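CAG pathogenicity island protein 13 (Helicobacter pylori, PDB 2G3V) is of unknown function but is encoded in the cag pathogenicity island, which carries a type IV secretion system. Local coordinates at residues 47-52 with 122-126; 67-71 with 126-132; 91-95 with 146-151; 98-102 with 155-159. All coordinates share one frame; numbering follows the deposited sequence.

In the fold
All four contacts pack the helices and connecting loops of one all-helical chain. Interaction 1 is rich in phenylalanines and lies innermost, its centre about 7 Å from the centre of the chain. Interaction 2 shares F126 with it but sits toward the surface, its centre about 16 Å from the chain's centre, where lysine chains lie over aromatic rings. Interactions 3 and 4 both use helix 82-105. Interaction 3 sets it against the end of helix 136-149 through leucines, interaction 4 against the loop before helix 160-168 through F156. Interactions 2 and 4 fall on opposite sides of the chain's centre, about 28 Å apart between centres. F122 of interaction 1 touches L99 and F156 of interaction 4.

Interaction 1 of 4, residues 47-52 with 122-126; sequences TMHDFF and FLPFF
M48, F51 and F52 of helix 35-57 pack on the phenylalanine-rich loop 122-126, an aromatic cluster inside this all-helical fold. The loop includes a 3-10 turn at 123-125. T47 is marginal: its CG2 comes to 4.4 Å from F126 CZ, and its OG1 bonds back to the carbonyl of D43. M48 does more. Its CG stands over the centre of the F126 ring, 3.6 Å from the centroid. The chain runs extended through chi2 (-170°), which carries SE past the ring toward F122 and L123. SE lies oblique to the F126 ring in a Met-aromatic contact and meets F122 CB at 3.7 Å. One turn on, F51 offers the face of its ring to the edge of F126. This T-shaped pair has centroids 5.2 Å apart and planes at 82°. F126 is thus held over one face by M48 and at its edge by F51. The F51 ring also brings an edge to the carbonyl O of F125, which accepts a hydrogen bond from Y89 OH of helix 82-105. The F52 ring reaches between F122 and F126: its edge meets F125 O, and CE1 lies near F126 CB. F122 CB lies at the F52 edge, in plane, 3.7 Å from F52 CZ.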
loop_
_atom_site.group_PDB
_atom_site.type_symbol
_atom_site.label_atom_id
_atom_site.label_comp_id
_atom_site.label_asym_id
_atom_site.label_seq_id
_atom_site.Cartn_x
_atom_site.Cartn_y
_atom_site.Cartn_z
ATOM N N THR A 47 9.205 -5.151 -2.593
ATOM C CA THR A 47 9.627 -4.539 -3.847
ATOM C C THR A 47 9.168 -3.073 -3.890
ATOM O O THR A 47 9.905 -2.199 -4.329
ATOM C CB THR A 47 9.040 -5.320 -5.036
ATOM O OG1 THR A 47 9.382 -6.698 -4.871
ATOM C CG2 THR A 47 9.599 -4.811 -6.375
HETATM N N MSE A 48 7.956 -2.799 -3.425
HETATM C CA MSE A 48 7.453 -1.429 -3.442
HETATM C C MSE A 48 8.201 -0.584 -2.411
HETATM O O MSE A 48 8.615 0.562 -2.676
HETATM C CB MSE A 48 5.945 -1.406 -3.159
HETATM C CG MSE A 48 5.122 -2.153 -4.193
HETATM SE SE MSE A 48 3.240 -1.863 -4.017
HETATM C CE MSE A 48 2.815 -3.161 -2.669
ATOM N N HIS A 49 8.377 -1.151 -1.226
ATOM C CA HIS A 49 9.083 -0.457 -0.160
ATOM C C HIS A 49 10.467 0.021 -0.590
ATOM O O HIS A 49 10.900 1.106 -0.206
ATOM C CB HIS A 49 9.208 -1.360 1.069
ATOM C CG HIS A 49 10.127 -0.821 2.122
ATOM N ND1 HIS A 49 11.499 -0.924 2.038
ATOM C CD2 HIS A 49 9.873 -0.136 3.262
ATOM C CE1 HIS A 49 12.049 -0.329 3.082
ATOM N NE2 HIS A 49 11.085 0.161 3.840
ATOM N N ASP A 50 11.164 -0.788 -1.380
ATOM C CA ASP A 50 12.487 -0.397 -1.847
ATOM C C ASP A 50 12.356 0.668 -2.928
ATOM O O ASP A 50 13.172 1.584 -3.005
ATOM C CB ASP A 50 13.252 -1.616 -2.388
ATOM C CG ASP A 50 13.418 -2.721 -1.331
ATOM O OD1 ASP A 50 13.737 -2.382 -0.158
ATOM O OD2 ASP A 50 13.242 -3.924 -1.664
ATOM N N PHE A 51 11.318 0.544 -3.749
ATOM C CA PHE A 51 11.058 1.480 -4.832
ATOM C C PHE A 51 10.812 2.842 -4.224
ATOM O O PHE A 51 11.419 3.840 -4.623
ATOM C CB PHE A 51 9.832 1.038 -5.624
ATOM C CG PHE A 51 9.411 2.004 -6.692
ATOM C CD1 PHE A 51 10.157 2.145 -7.855
ATOM C CD2 PHE A 51 8.256 2.765 -6.537
ATOM C CE1 PHE A 51 9.761 3.029 -8.857
ATOM C CE2 PHE A 51 7.844 3.653 -7.528
ATOM C CZ PHE A 51 8.604 3.782 -8.695
ATOM N N PHE A 52 9.913 2.871 -3.248
ATOM C CA PHE A 52 9.594 4.109 -2.561
ATOM C C PHE A 52 10.869 4.755 -1.977
ATOM O O PHE A 52 11.150 5.943 -2.206
ATOM C CB PHE A 52 8.553 3.855 -1.458
ATOM C CG PHE A 52 7.228 3.317 -1.969
ATOM C CD1 PHE A 52 6.802 3.576 -3.274
ATOM C CD2 PHE A 52 6.411 2.553 -1.141
ATOM C CE1 PHE A 52 5.585 3.081 -3.744
ATOM C CE2 PHE A 52 5.196 2.053 -1.588
ATOM C CZ PHE A 52 4.777 2.314 -2.896
ATOM N N PHE A 122 -0.808 1.264 -1.840
ATOM C CA PHE A 122 0.457 1.608 -2.471
ATOM C C PHE A 122 0.504 1.591 -3.990
ATOM O O PHE A 122 1.318 2.296 -4.582
ATOM C CB PHE A 122 1.546 0.697 -1.900
ATOM C CG PHE A 122 1.492 0.565 -0.400
ATOM C CD1 PHE A 122 1.917 1.601 0.420
ATOM C CD2 PHE A 122 0.921 -0.563 0.191
ATOM C CE1 PHE A 122 1.768 1.528 1.808
ATOM C CE2 PHE A 122 0.766 -0.649 1.585
ATOM C CZ PHE A 122 1.186 0.400 2.390
ATOM N N LEU A 123 -0.363 0.799 -4.615
ATOM C CA LEU A 123 -0.401 0.676 -6.077
ATOM C C LEU A 123 -0.469 1.969 -6.915
ATOM O O LEU A 123 0.195 2.075 -7.940
ATOM C CB LEU A 123 -1.546 -0.267 -6.477
ATOM C CG LEU A 123 -1.223 -1.765 -6.641
ATOM C CD1 LEU A 123 -0.022 -2.146 -5.827
ATOM C CD2 LEU A 123 -2.436 -2.609 -6.236
ATOM N N PRO A 124 -1.264 2.965 -6.492
ATOM C CA PRO A 124 -1.407 4.249 -7.211
ATOM C C PRO A 124 -0.101 5.037 -7.386
ATOM O O PRO A 124 -0.008 5.938 -8.218
ATOM C CB PRO A 124 -2.405 5.020 -6.348
ATOM C CG PRO A 124 -3.238 3.944 -5.771
ATOM C CD PRO A 124 -2.218 2.903 -5.370
ATOM N N PHE A 125 0.896 4.702 -6.580
ATOM C CA PHE A 125 2.186 5.370 -6.641
ATOM C C PHE A 125 3.278 4.402 -7.066
ATOM O O PHE A 125 4.449 4.752 -7.056
ATOM C CB PHE A 125 2.549 5.957 -5.271
ATOM C CG PHE A 125 1.679 7.107 -4.846
ATOM C CD1 PHE A 125 1.781 8.350 -5.472
ATOM C CD2 PHE A 125 0.740 6.941 -3.829
ATOM C CE1 PHE A 125 0.952 9.417 -5.096
ATOM C CE2 PHE A 125 -0.097 7.998 -3.435
ATOM C CZ PHE A 125 0.006 9.241 -4.072
ATOM N N PHE A 126 2.901 3.188 -7.453
ATOM C CA PHE A 126 3.905 2.208 -7.847
ATOM C C PHE A 126 3.695 1.629 -9.251
ATOM O O PHE A 126 4.640 1.450 -10.023
ATOM C CB PHE A 126 3.954 1.077 -6.811
ATOM C CG PHE A 126 4.839 -0.056 -7.211
ATOM C CD1 PHE A 126 6.226 0.085 -7.167
ATOM C CD2 PHE A 126 4.291 -1.259 -7.681
ATOM C CE1 PHE A 126 7.050 -0.936 -7.580
ATOM C CE2 PHE A 126 5.112 -2.288 -8.100
ATOM C CZ PHE A 126 6.492 -2.130 -8.051
#

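Interaction 2 of 4, residues 67-71 with 126-132; sequences RNYMK and FSKPIMF
Y69 takes K128 over one face of its ring and M131 at the edge. The aliphatic part of K128 crosses that face at about a right angle, with CB 4.0 Å from the ring centroid in a CH-pi contact. A bend at chi3 (-59°) carries K128 CE back to Y69 CE2, at 3.6 Å. The ring edge receives M131 SE, 3.6 Å from Y69 CD1, in a Met-aromatic contact. The carbonyl O of F126 also lies at the edge, in the ring plane. The contact joins the C-terminal end of helix 59-69, and the chain just after it, to the short helix 128-133. S127 is the N-cap of the latter, its OG accepting from I130 N at 3.0 Å. F132, one turn into that helix, meets the chain leaving the first. Its ring edge faces the Y69 carbonyl, and its CA makes a CA-H...O contact with Y69 O at 3.1 Å. K71 folds over one face of the F132 ring, bent at chi3 and chi4. Its CG makes a CH-pi contact, and its NZ stands 3.7 Å from the F132 centroid as a cation-pi partner. On the inner side, M131 also touches Y89 of helix 82-105 and M139 of helix 136-149.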
loop_
_atom_site.group_PDB
_atom_site.type_symbol
_atom_site.label_atom_id
_atom_site.label_comp_id
_atom_site.label_asym_id
_atom_site.label_seq_id
_atom_site.Cartn_x
_atom_site.Cartn_y
_atom_site.Cartn_z
ATOM N N ARG A 67 9.415 10.369 -15.960
ATOM C CA ARG A 67 9.491 10.456 -17.410
ATOM C C ARG A 67 8.905 9.225 -18.098
ATOM O O ARG A 67 8.373 9.308 -19.215
ATOM C CB ARG A 67 10.952 10.628 -17.867
ATOM C CG ARG A 67 11.580 11.976 -17.551
ATOM C CD ARG A 67 12.964 12.074 -18.167
ATOM N NE ARG A 67 13.669 13.314 -17.833
ATOM C CZ ARG A 67 13.441 14.497 -18.397
ATOM N NH1 ARG A 67 12.510 14.627 -19.336
ATOM N NH2 ARG A 67 14.162 15.550 -18.036
ATOM N N ASN A 68 9.000 8.084 -17.429
ATOM C CA ASN A 68 8.497 6.851 -17.998
ATOM C C ASN A 68 7.120 6.422 -17.534
ATOM O O ASN A 68 6.518 5.551 -18.146
ATOM C CB ASN A 68 9.496 5.730 -17.735
ATOM C CG ASN A 68 10.749 5.884 -18.547
ATOM O OD1 ASN A 68 10.719 5.766 -19.763
ATOM N ND2 ASN A 68 11.858 6.170 -17.887
ATOM N N TYR A 69 6.619 7.014 -16.456
ATOM C CA TYR A 69 5.300 6.647 -15.944
ATOM C C TYR A 69 4.220 7.664 -16.276
ATOM O O TYR A 69 3.111 7.292 -16.672
ATOM C CB TYR A 69 5.325 6.465 -14.420
ATOM C CG TYR A 69 6.028 5.214 -13.916
ATOM C CD1 TYR A 69 5.503 4.497 -12.831
ATOM C CD2 TYR A 69 7.228 4.772 -14.485
ATOM C CE1 TYR A 69 6.148 3.375 -12.321
ATOM C CE2 TYR A 69 7.893 3.645 -13.978
ATOM C CZ TYR A 69 7.342 2.953 -12.891
ATOM O OH TYR A 69 7.959 1.853 -12.352
HETATM N N MSE A 70 4.540 8.943 -16.113
HETATM C CA MSE A 70 3.550 9.978 -16.363
HETATM C C MSE A 70 3.198 10.030 -17.822
HETATM O O MSE A 70 4.037 9.713 -18.666
HETATM C CB MSE A 70 4.078 11.324 -15.891
HETATM C CG MSE A 70 4.395 11.294 -14.422
HETATM SE SE MSE A 70 2.918 10.447 -13.496
HETATM C CE MSE A 70 2.106 12.089 -12.860
ATOM N N LYS A 71 1.950 10.376 -18.127
ATOM C CA LYS A 71 1.544 10.460 -19.520
ATOM C C LYS A 71 2.240 11.704 -20.082
ATOM O O LYS A 71 2.725 11.727 -21.220
ATOM C CB LYS A 71 0.022 10.596 -19.624
ATOM C CG LYS A 71 -0.520 10.379 -21.036
ATOM C CD LYS A 71 -2.033 10.553 -21.080
ATOM C CE LYS A 71 -2.777 9.535 -20.207
ATOM N NZ LYS A 71 -2.638 8.129 -20.671
ATOM N N PHE A 126 2.901 3.188 -7.453
ATOM C CA PHE A 126 3.905 2.208 -7.847
ATOM C C PHE A 126 3.695 1.629 -9.251
ATOM O O PHE A 126 4.640 1.450 -10.023
ATOM C CB PHE A 126 3.954 1.077 -6.811
ATOM C CG PHE A 126 4.839 -0.056 -7.211
ATOM C CD1 PHE A 126 6.226 0.085 -7.167
ATOM C CD2 PHE A 126 4.291 -1.259 -7.681
ATOM C CE1 PHE A 126 7.050 -0.936 -7.580
ATOM C CE2 PHE A 126 5.112 -2.288 -8.100
ATOM C CZ PHE A 126 6.492 -2.130 -8.051
ATOM N N SER A 127 2.447 1.333 -9.568
ATOM C CA SER A 127 2.097 0.776 -10.864
ATOM C C SER A 127 2.182 1.783 -12.004
ATOM O O SER A 127 1.606 2.878 -11.929
ATOM C CB SER A 127 0.689 0.198 -10.811
ATOM O OG SER A 127 0.054 0.372 -12.057
ATOM N N LYS A 128 2.896 1.396 -13.061
ATOM C CA LYS A 128 3.051 2.257 -14.232
ATOM C C LYS A 128 1.720 2.500 -14.937
ATOM O O LYS A 128 1.435 3.611 -15.354
ATOM C CB LYS A 128 4.030 1.648 -15.232
ATOM C CG LYS A 128 4.225 2.530 -16.466
ATOM C CD LYS A 128 5.238 1.923 -17.414
ATOM C CE LYS A 128 6.593 1.742 -16.741
ATOM N NZ LYS A 128 7.479 0.960 -17.629
ATOM N N PRO A 129 0.894 1.454 -15.090
ATOM C CA PRO A 129 -0.389 1.669 -15.764
ATOM C C PRO A 129 -1.278 2.650 -15.004
ATOM O O PRO A 129 -1.867 3.534 -15.603
ATOM C CB PRO A 129 -0.994 0.262 -15.822
ATOM C CG PRO A 129 0.200 -0.616 -15.803
ATOM C CD PRO A 129 1.113 0.025 -14.819
ATOM N N ILE A 130 -1.373 2.489 -13.690
ATOM C CA ILE A 130 -2.207 3.364 -12.853
ATOM C C ILE A 130 -1.812 4.848 -12.967
ATOM O O ILE A 130 -2.664 5.718 -13.184
ATOM C CB ILE A 130 -2.115 2.974 -11.345
ATOM C CG1 ILE A 130 -2.536 1.516 -11.137
ATOM C CG2 ILE A 130 -2.986 3.918 -10.499
ATOM C CD1 ILE A 130 -3.972 1.206 -11.533
HETATM N N MSE A 131 -0.518 5.120 -12.811
HETATM C CA MSE A 131 -0.004 6.476 -12.869
HETATM C C MSE A 131 0.001 7.084 -14.279
HETATM O O MSE A 131 -0.088 8.299 -14.440
HETATM C CB MSE A 131 1.403 6.491 -12.280
HETATM C CG MSE A 131 1.478 5.874 -10.885
HETATM SE SE MSE A 131 3.295 5.728 -10.234
HETATM C CE MSE A 131 3.549 7.630 -9.837
ATOM N N PHE A 132 0.117 6.247 -15.302
ATOM C CA PHE A 132 0.102 6.738 -16.675
ATOM C C PHE A 132 -1.320 7.194 -17.024
ATOM O O PHE A 132 -1.526 8.231 -17.675
ATOM C CB PHE A 132 0.523 5.630 -17.643
ATOM C CG PHE A 132 0.597 6.070 -19.076
ATOM C CD1 PHE A 132 1.610 6.924 -19.512
ATOM C CD2 PHE A 132 -0.337 5.614 -20.002
ATOM C CE1 PHE A 132 1.691 7.310 -20.852
ATOM C CE2 PHE A 132 -0.263 5.995 -21.339
ATOM C CZ PHE A 132 0.754 6.844 -21.764
#

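Interaction 3 of 4, residues 91-95 with 146-151; sequences LLESE and YGTKLP
With CG anti to the backbone N (chi1 -160°), L91 extends its CD2 branch to L150 and P151. E95 takes another rotamer: its CG is anti to the carbonyl carbon (chi1 -58°), which sets CG against L150, and a bend at chi2 turns the carboxylate off the line of the chain. Both residues lie on one side of helix 82-105, one turn apart, and L150 fits between them. L91 CD2 approaches L150 CB at 3.6 Å. E95 CG meets L150 CD2 at 3.5 Å. In each pair the side chains slide past each other in opposite directions. P151 lies across the L91 chain at about a right angle. The L91 CD2 methyl also passes close to G147 CA. L92 reaches deeper, and its CD1 comes obliquely to the Y146 ring, 4.1 Å from Y146 CD1. Helix 82-105 packs here on the C-terminal end of helix 136-149 and the residues that follow it. The Y146 ring also meets F125 edge-to-face, and its OH bonds to the carbonyl of I121. No hydrogen bond joins the two segments, so their mutual attraction is mainly apolar, and E95 meets L150 chiefly through its CG methylene.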
loop_
_atom_site.group_PDB
_atom_site.type_symbol
_atom_site.label_atom_id
_atom_site.label_comp_id
_atom_site.label_asym_id
_atom_site.label_seq_id
_atom_site.Cartn_x
_atom_site.Cartn_y
_atom_site.Cartn_z
ATOM N N LEU A 91 6.771 9.053 3.032
ATOM C CA LEU A 91 5.668 8.577 3.852
ATOM C C LEU A 91 5.195 7.188 3.397
ATOM O O LEU A 91 4.648 6.425 4.190
ATOM C CB LEU A 91 4.520 9.597 3.786
ATOM C CG LEU A 91 3.444 9.599 4.879
ATOM C CD1 LEU A 91 4.065 10.029 6.212
ATOM C CD2 LEU A 91 2.327 10.547 4.486
ATOM N N LEU A 92 5.398 6.874 2.121
ATOM C CA LEU A 92 5.022 5.571 1.565
ATOM C C LEU A 92 6.026 4.524 2.032
ATOM O O LEU A 92 5.645 3.400 2.355
ATOM C CB LEU A 92 5.011 5.611 0.028
ATOM C CG LEU A 92 3.677 5.791 -0.705
ATOM C CD1 LEU A 92 2.799 6.799 0.017
ATOM C CD2 LEU A 92 3.941 6.252 -2.112
ATOM N N GLU A 93 7.307 4.893 2.065
ATOM C CA GLU A 93 8.355 3.976 2.511
ATOM C C GLU A 93 8.107 3.634 3.972
ATOM O O GLU A 93 8.257 2.488 4.401
ATOM C CB GLU A 93 9.735 4.617 2.386
ATOM C CG GLU A 93 10.874 3.678 2.773
ATOM C CD GLU A 93 12.132 4.420 3.191
ATOM O OE1 GLU A 93 12.551 5.351 2.468
ATOM O OE2 GLU A 93 12.709 4.073 4.243
ATOM N N SER A 94 7.726 4.651 4.735
ATOM C CA SER A 94 7.440 4.479 6.149
ATOM C C SER A 94 6.299 3.494 6.365
ATOM O O SER A 94 6.419 2.550 7.141
ATOM C CB SER A 94 7.075 5.830 6.783
ATOM O OG SER A 94 8.147 6.755 6.691
ATOM N N GLU A 95 5.183 3.716 5.679
ATOM C CA GLU A 95 4.027 2.838 5.824
ATOM C C GLU A 95 4.329 1.417 5.354
ATOM O O GLU A 95 3.883 0.456 5.967
ATOM C CB GLU A 95 2.817 3.404 5.061
ATOM C CG GLU A 95 2.422 4.801 5.511
ATOM C CD GLU A 95 2.359 4.938 7.036
ATOM O OE1 GLU A 95 1.645 4.134 7.685
ATOM O OE2 GLU A 95 3.025 5.847 7.585
ATOM N N TYR A 146 -3.103 11.781 0.555
ATOM C CA TYR A 146 -2.211 10.845 1.236
ATOM C C TYR A 146 -1.396 11.553 2.304
ATOM O O TYR A 146 -1.248 11.060 3.427
ATOM C CB TYR A 146 -1.257 10.170 0.231
ATOM C CG TYR A 146 -1.765 8.848 -0.317
ATOM C CD1 TYR A 146 -1.186 7.640 0.072
ATOM C CD2 TYR A 146 -2.849 8.808 -1.200
ATOM C CE1 TYR A 146 -1.674 6.413 -0.407
ATOM C CE2 TYR A 146 -3.346 7.602 -1.680
ATOM C CZ TYR A 146 -2.757 6.407 -1.284
ATOM O OH TYR A 146 -3.251 5.223 -1.769
ATOM N N GLY A 147 -0.864 12.711 1.938
ATOM C CA GLY A 147 -0.055 13.463 2.867
ATOM C C GLY A 147 -0.803 13.840 4.126
ATOM O O GLY A 147 -0.198 13.992 5.184
ATOM N N THR A 148 -2.119 13.988 4.028
ATOM C CA THR A 148 -2.904 14.379 5.198
ATOM C C THR A 148 -3.464 13.233 6.040
ATOM O O THR A 148 -3.474 13.307 7.271
ATOM C CB THR A 148 -4.047 15.321 4.795
ATOM O OG1 THR A 148 -4.808 14.736 3.731
ATOM C CG2 THR A 148 -3.475 16.645 4.338
ATOM N N LYS A 149 -3.916 12.171 5.388
ATOM C CA LYS A 149 -4.463 11.035 6.108
ATOM C C LYS A 149 -3.398 10.129 6.756
ATOM O O LYS A 149 -3.407 9.905 7.966
ATOM C CB LYS A 149 -5.342 10.198 5.170
ATOM C CG LYS A 149 -6.659 10.849 4.785
ATOM C CD LYS A 149 -7.565 9.850 4.062
ATOM C CE LYS A 149 -8.971 10.420 3.813
ATOM N NZ LYS A 149 -9.887 9.445 3.120
ATOM N N LEU A 150 -2.482 9.617 5.946
ATOM C CA LEU A 150 -1.454 8.711 6.434
ATOM C C LEU A 150 -0.687 9.140 7.686
ATOM O O LEU A 150 -0.524 8.355 8.619
ATOM C CB LEU A 150 -0.470 8.417 5.305
ATOM C CG LEU A 150 -0.438 6.970 4.793
ATOM C CD1 LEU A 150 -1.831 6.477 4.475
ATOM C CD2 LEU A 150 0.449 6.897 3.550
ATOM N N PRO A 151 -0.198 10.391 7.724
ATOM C CA PRO A 151 0.548 10.848 8.904
ATOM C C PRO A 151 -0.265 10.629 10.174
ATOM O O PRO A 151 0.223 10.077 11.157
ATOM C CB PRO A 151 0.779 12.334 8.618
ATOM C CG PRO A 151 0.780 12.397 7.140
ATOM C CD PRO A 151 -0.368 11.491 6.763
#

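Interaction 4 of 4, residues 98-102 with 155-159; sequences ELLHA and LFVMT
The F156 ring lies on L99, with L99 CB over one face in a CH-pi contact. CB is 3.7 Å from the ring centroid and 16° off the normal, offset toward the rim. L99 has CG anti to its N (chi1 166°), which carries CD1 along the same ring to F156 CE1, at 3.6 Å. L155 CB lies over the opposite face, so the ring is sandwiched between the helix and the residue before it. The backbone is left-handed, with positive phi, at F156, the residue whose ring turns onto the helix. E98 and A102 flank this central pair. In E98 an extended chi1 (-163°) sets CG near the L155 carbonyl, and the bend at chi2 directs the carboxylate. V157 CG2 is 3.9 Å from E98 CG. A102 CB sits 3.5 Å from F156 O and more loosely beside M158 CG. No hydrogen bond crosses the contact. Segment 155-159 is the last part of the link from helix 136-149 to helix 160-168. T159 N-caps helix 160-168, its OG1 hydrogen-bonded to E162 N. F156 docks the link on helix 82-105 before the chain departs toward helix 160-168. L99 also touches I45 of helix 35-57, while M158 packs on M163 and Y166 of helix 160-168.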
loop_
_atom_site.group_PDB
_atom_site.type_symbol
_atom_site.label_atom_id
_atom_site.label_comp_id
_atom_site.label_asym_id
_atom_site.label_seq_id
_atom_site.Cartn_x
_atom_site.Cartn_y
_atom_site.Cartn_z
ATOM N N GLU A 98 6.045 -0.231 8.297
ATOM C CA GLU A 98 5.178 -0.580 9.426
ATOM C C GLU A 98 4.376 -1.847 9.107
ATOM O O GLU A 98 4.260 -2.735 9.950
ATOM C CB GLU A 98 4.223 0.579 9.745
ATOM C CG GLU A 98 3.578 0.512 11.120
ATOM C CD GLU A 98 4.604 0.649 12.240
ATOM O OE1 GLU A 98 5.406 1.617 12.203
ATOM O OE2 GLU A 98 4.603 -0.206 13.151
ATOM N N LEU A 99 3.817 -1.923 7.898
ATOM C CA LEU A 99 3.043 -3.099 7.471
ATOM C C LEU A 99 3.943 -4.340 7.498
ATOM O O LEU A 99 3.550 -5.403 7.998
ATOM C CB LEU A 99 2.483 -2.889 6.050
ATOM C CG LEU A 99 1.924 -4.084 5.246
ATOM C CD1 LEU A 99 0.693 -4.670 5.929
ATOM C CD2 LEU A 99 1.589 -3.630 3.840
ATOM N N LEU A 100 5.154 -4.190 6.972
ATOM C CA LEU A 100 6.116 -5.286 6.942
ATOM C C LEU A 100 6.370 -5.803 8.358
ATOM O O LEU A 100 6.433 -7.010 8.580
ATOM C CB LEU A 100 7.425 -4.806 6.314
ATOM C CG LEU A 100 7.998 -5.506 5.084
ATOM C CD1 LEU A 100 6.936 -6.268 4.316
ATOM C CD2 LEU A 100 8.651 -4.452 4.210
ATOM N N HIS A 101 6.516 -4.899 9.322
ATOM C CA HIS A 101 6.741 -5.326 10.704
ATOM C C HIS A 101 5.496 -5.969 11.282
ATOM O O HIS A 101 5.590 -6.951 12.027
ATOM C CB HIS A 101 7.181 -4.149 11.582
ATOM C CG HIS A 101 8.577 -3.706 11.312
ATOM N ND1 HIS A 101 9.644 -4.576 11.346
ATOM C CD2 HIS A 101 9.082 -2.501 10.960
ATOM C CE1 HIS A 101 10.749 -3.927 11.023
ATOM N NE2 HIS A 101 10.434 -2.666 10.783
ATOM N N ALA A 102 4.334 -5.406 10.942
ATOM C CA ALA A 102 3.058 -5.950 11.394
ATOM C C ALA A 102 3.035 -7.411 10.969
ATOM O O ALA A 102 2.766 -8.299 11.783
ATOM C CB ALA A 102 1.905 -5.199 10.749
ATOM N N LEU A 155 -1.621 3.527 10.386
ATOM C CA LEU A 155 -2.110 2.251 9.858
ATOM C C LEU A 155 -1.076 1.160 10.182
ATOM O O LEU A 155 0.121 1.445 10.316
ATOM C CB LEU A 155 -2.295 2.324 8.334
ATOM C CG LEU A 155 -3.379 3.199 7.683
ATOM C CD1 LEU A 155 -3.011 3.428 6.221
ATOM C CD2 LEU A 155 -4.751 2.544 7.803
ATOM N N PHE A 156 -1.541 -0.075 10.332
ATOM C CA PHE A 156 -0.656 -1.217 10.598
ATOM C C PHE A 156 0.022 -1.294 11.963
ATOM O O PHE A 156 0.820 -2.189 12.209
ATOM C CB PHE A 156 0.409 -1.290 9.507
ATOM C CG PHE A 156 -0.149 -1.195 8.119
ATOM C CD1 PHE A 156 -1.177 -2.047 7.706
ATOM C CD2 PHE A 156 0.346 -0.260 7.224
ATOM C CE1 PHE A 156 -1.703 -1.963 6.409
ATOM C CE2 PHE A 156 -0.167 -0.169 5.933
ATOM C CZ PHE A 156 -1.197 -1.025 5.523
ATOM N N VAL A 157 -0.298 -0.361 12.851
ATOM C CA VAL A 157 0.275 -0.351 14.192
ATOM C C VAL A 157 -0.676 -1.162 15.060
ATOM O O VAL A 157 -1.682 -0.642 15.538
ATOM C CB VAL A 157 0.370 1.091 14.742
ATOM C CG1 VAL A 157 0.972 1.086 16.141
ATOM C CG2 VAL A 157 1.205 1.940 13.806
HETATM N N MSE A 158 -0.362 -2.432 15.261
HETATM C CA MSE A 158 -1.226 -3.310 16.044
HETATM C C MSE A 158 -1.201 -3.091 17.555
HETATM O O MSE A 158 -0.230 -2.590 18.116
HETATM C CB MSE A 158 -0.887 -4.779 15.756
HETATM C CG MSE A 158 -0.695 -5.103 14.281
HETATM SE SE MSE A 158 -2.075 -4.399 13.143
HETATM C CE MSE A 158 -3.439 -5.732 13.431
ATOM N N THR A 159 -2.297 -3.481 18.201
ATOM C CA THR A 159 -2.438 -3.378 19.649
ATOM C C THR A 159 -2.443 -4.811 20.172
ATOM O O THR A 159 -2.617 -5.752 19.395
ATOM C CB THR A 159 -3.764 -2.713 20.038
ATOM O OG1 THR A 159 -4.849 -3.587 19.706
ATOM C CG2 THR A 159 -3.932 -1.391 19.302
#